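PDB 5ESC: HupZ from Streptococcus sp. 'group A', which degrades heme in vitro and is a dimeric split-barrel protein of the pyridoxamine 5'-phosphate oxidase family. Local coordinates for residues V17-A22 with I54-N59. Residues are numbered along the deposited sequence; the frame is centred on the assembly and turned at random.
Sequences VATVDA and INIEDN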
ATOM      1  N   VAL A  17       0.052  -4.481   0.471  1.00 14.41           N
ATOM      2  CA  VAL A  17       1.432  -4.986   0.310  1.00 15.59           C
ATOM      3  C   VAL A  17       2.202  -4.248  -0.703  1.00 15.44           C
ATOM      4  O   VAL A  17       1.779  -4.125  -1.850  1.00 15.10           O
ATOM      5  CB  VAL A  17       1.452  -6.503  -0.045  1.00 17.67           C
ATOM      6  CG1 VAL A  17       2.904  -6.967  -0.290  1.00 20.04           C
ATOM      7  CG2 VAL A  17       0.655  -7.312   1.017  1.00 19.18           C
ATOM      8  N   ALA A  18       3.370  -3.726  -0.312  1.00 12.36           N
ATOM      9  CA  ALA A  18       4.256  -3.091  -1.199  1.00 11.74           C
ATOM     10  C   ALA A  18       5.549  -3.891  -1.454  1.00 13.60           C
ATOM     11  O   ALA A  18       6.203  -4.353  -0.469  1.00 11.01           O
ATOM     12  CB  ALA A  18       4.649  -1.685  -0.648  1.00 13.82           C
ATOM     13  N   THR A  19       5.988  -3.976  -2.701  1.00 12.05           N
ATOM     14  CA  THR A  19       7.232  -4.699  -3.052  1.00 11.73           C
ATOM     15  C   THR A  19       7.933  -3.821  -4.079  1.00 13.08           C
ATOM     16  O   THR A  19       7.404  -2.747  -4.442  1.00 14.05           O
ATOM     17  CB  THR A  19       6.889  -6.097  -3.629  1.00 11.71           C
ATOM     18  OG1 THR A  19       5.972  -5.938  -4.731  1.00 13.91           O
ATOM     19  CG2 THR A  19       6.321  -7.065  -2.542  1.00 10.57           C
ATOM     20  N   VAL A  20       9.011  -4.278  -4.662  1.00 12.97           N
ATOM     21  CA  VAL A  20       9.793  -3.517  -5.631  1.00 13.97           C
ATOM     22  C   VAL A  20      10.351  -4.486  -6.657  1.00 15.76           C
ATOM     23  O   VAL A  20      10.635  -5.658  -6.340  1.00 12.81           O
ATOM     24  CB  VAL A  20      10.890  -2.722  -4.905  1.00 15.24           C
ATOM     25  CG1 VAL A  20      11.855  -3.656  -4.199  1.00 14.63           C
ATOM     26  CG2 VAL A  20      11.653  -1.874  -5.905  1.00 18.99           C
ATOM     27  N   ASP A  21      10.364  -4.100  -7.931  1.00 18.16           N
ATOM     28  CA  ASP A  21      10.936  -4.969  -8.970  1.00 20.07           C
ATOM     29  C   ASP A  21      12.449  -4.762  -9.094  1.00 23.88           C
ATOM     30  O   ASP A  21      13.037  -3.912  -8.376  1.00 21.19           O
ATOM     31  CB  ASP A  21      10.212  -4.842 -10.307  1.00 23.04           C
ATOM     32  CG  ASP A  21      10.555  -3.584 -11.070  1.00 25.24           C
ATOM     33  OD1 ASP A  21      11.426  -2.817 -10.636  1.00 26.07           O
ATOM     34  OD2 ASP A  21       9.914  -3.363 -12.110  1.00 30.09           O
ATOM     35  N   ALA A  22      13.083  -5.556  -9.952  1.00 24.83           N
ATOM     36  CA  ALA A  22      14.537  -5.473 -10.156  1.00 28.61           C
ATOM     37  C   ALA A  22      15.021  -4.105 -10.677  1.00 28.81           C
ATOM     38  O   ALA A  22      16.095  -3.671 -10.330  1.00 32.61           O
ATOM     39  CB  ALA A  22      14.989  -6.579 -11.088  1.00 29.58           C
ATOM     40  N   ILE A  54       6.344 -11.971  -8.351  1.00 13.26           N
ATOM     41  CA  ILE A  54       7.531 -11.816  -9.143  0.50 14.80           C
ATOM     42  C   ILE A  54       8.607 -11.010  -8.362  1.00 12.81           C
ATOM     43  O   ILE A  54       9.789 -11.344  -8.364  1.00 12.22           O
ATOM     44  CB  ILE A  54       7.174 -11.086 -10.443  0.50 16.83           C
ATOM     45  CG1 ILE A  54       6.196 -11.909 -11.245  0.50 19.88           C
ATOM     46  CG2 ILE A  54       8.392 -10.805 -11.307  0.50 19.98           C
ATOM     47  CD1 ILE A  54       6.671 -13.300 -11.459  0.50 20.14           C
ATOM     48  N   ASN A  55       8.168  -9.963  -7.710  1.00 11.83           N
ATOM     49  CA  ASN A  55       9.050  -9.109  -6.933  1.00 13.40           C
ATOM     50  C   ASN A  55       9.585  -9.868  -5.713  1.00 12.54           C
ATOM     51  O   ASN A  55      10.795  -9.777  -5.397  1.00 14.65           O
ATOM     52  CB  ASN A  55       8.306  -7.838  -6.500  1.00 13.32           C
ATOM     53  CG  ASN A  55       8.001  -6.881  -7.669  1.00 14.61           C
ATOM     54  OD1 ASN A  55       8.444  -7.055  -8.779  1.00 16.84           O
ATOM     55  ND2 ASN A  55       7.202  -5.864  -7.376  1.00 12.80           N
ATOM     56  N   ILE A  56       8.700 -10.562  -4.967  1.00 12.84           N
ATOM     57  CA  ILE A  56       9.174 -11.424  -3.823  1.00 13.43           C
ATOM     58  C   ILE A  56      10.259 -12.456  -4.250  1.00 14.44           C
ATOM     59  O   ILE A  56      11.326 -12.554  -3.649  1.00 12.45           O
ATOM     60  CB  ILE A  56       8.026 -12.124  -3.050  1.00 12.84           C
ATOM     61  CG1 ILE A  56       7.201 -11.076  -2.266  1.00 13.75           C
ATOM     62  CG2 ILE A  56       8.533 -13.223  -2.145  1.00 13.25           C
ATOM     63  CD1 ILE A  56       5.818 -11.544  -1.931  1.00 15.00           C
ATOM     64  N   GLU A  57       9.995 -13.148  -5.337  1.00 14.44           N
ATOM     65  CA  GLU A  57      10.984 -14.097  -5.869  1.00 18.23           C
ATOM     66  C   GLU A  57      12.244 -13.395  -6.352  1.00 17.04           C
ATOM     67  O   GLU A  57      13.304 -13.948  -6.151  1.00 17.15           O
ATOM     68  CB  GLU A  57      10.362 -14.984  -6.995  1.00 20.29           C
ATOM     69  CG  GLU A  57       9.193 -15.772  -6.461  1.00 24.25           C
ATOM     70  CD  GLU A  57       8.539 -16.707  -7.500  1.00 30.57           C
ATOM     71  OE1 GLU A  57       9.166 -16.912  -8.527  1.00 44.35           O
ATOM     72  OE2 GLU A  57       7.439 -17.249  -7.313  1.00 28.65           O
ATOM     73  N   ASP A  58      12.142 -12.204  -6.951  1.00 15.95           N
ATOM     74  CA  ASP A  58      13.324 -11.453  -7.360  1.00 16.80           C
ATOM     75  C   ASP A  58      14.229 -11.000  -6.194  1.00 18.18           C
ATOM     76  O   ASP A  58      15.458 -11.140  -6.259  1.00 15.79           O
ATOM     77  CB  ASP A  58      13.016 -10.209  -8.188  1.00 18.93           C
ATOM     78  CG  ASP A  58      14.294  -9.472  -8.646  1.00 25.45           C
ATOM     79  OD1 ASP A  58      14.965  -9.986  -9.574  1.00 28.91           O
ATOM     80  OD2 ASP A  58      14.665  -8.415  -8.037  1.00 25.02           O
ATOM     81  N   ASN A  59      13.645 -10.423  -5.157  1.00 15.27           N
ATOM     82  CA  ASN A  59      14.500  -9.774  -4.105  1.00 15.79           C
ATOM     83  C   ASN A  59      13.973  -9.872  -2.682  1.00 13.93           C
ATOM     84  O   ASN A  59      14.573  -9.406  -1.754  1.00 14.14           O
ATOM     85  CB  ASN A  59      14.749  -8.303  -4.498  1.00 14.99           C
ATOM     86  CG  ASN A  59      13.452  -7.523  -4.636  1.00 15.24           C
ATOM     87  OD1 ASN A  59      12.677  -7.359  -3.637  1.00 14.55           O
ATOM     88  ND2 ASN A  59      13.125  -7.095  -5.866  1.00 12.71           N
TER
HETATM   89  O   HOH W   1      10.080  -6.749  -3.540  1.00 13.48           O
HETATM   90  O   HOH W   2      10.963  -8.038 -10.416  1.00 34.54           O
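In this split-barrel fold the flat side-chain amides of Asn55 and Asn59, one helical turn apart, both meet the carbonyl oxygen of Val20, but in different ways. Asn55 turns a face to it: Val20 O stands almost directly over CG of Asn55, 3.2 Å away, and Asp21 CB is on the same side but diagonally off the OD1 end. Asn59 offers its edge, ND2 giving Val20 O a nearly straight hydrogen bond in its own amide plane (2.9 Å, 177°), while Val20 CG1 lies to one side of that plane, diagonally beyond the OD1–ND2 end and 3.8 Å from OD1. The contact sets helix 51-59 against the end of strand 15-20; the Val20 and Ala18 side chains, both leaving the strand away from the helix, pack on Gly24 and Ile28, respectively, of the second subunit.

Both ends of the Asn55 amide are occupied. ND2 donates in plane to Thr19 OG1 at 2.9 Å; chi1 of 54° sets that hydroxyl between the backbone N and carbonyl carbon of Thr19, leaving CG2 to approach Ile56 CG1 more loosely at 4.1 Å. OD1 accepts from Gln51 NE2 in the preceding turn and from a water that also takes the Ala22 N-H. Deeper in, Thr19 and Ile56 both rest on Ile62 of the barrel.

A second water accepts from Val20 N and lies 2.7 Å from Asn59 OD1, which also receives the N-H of Lys61. The rotation of the Asn59 amide is fixed further by the other proton of its ND2, which goes to the anti lone pair of Asp58 OD2 at 3.0 Å.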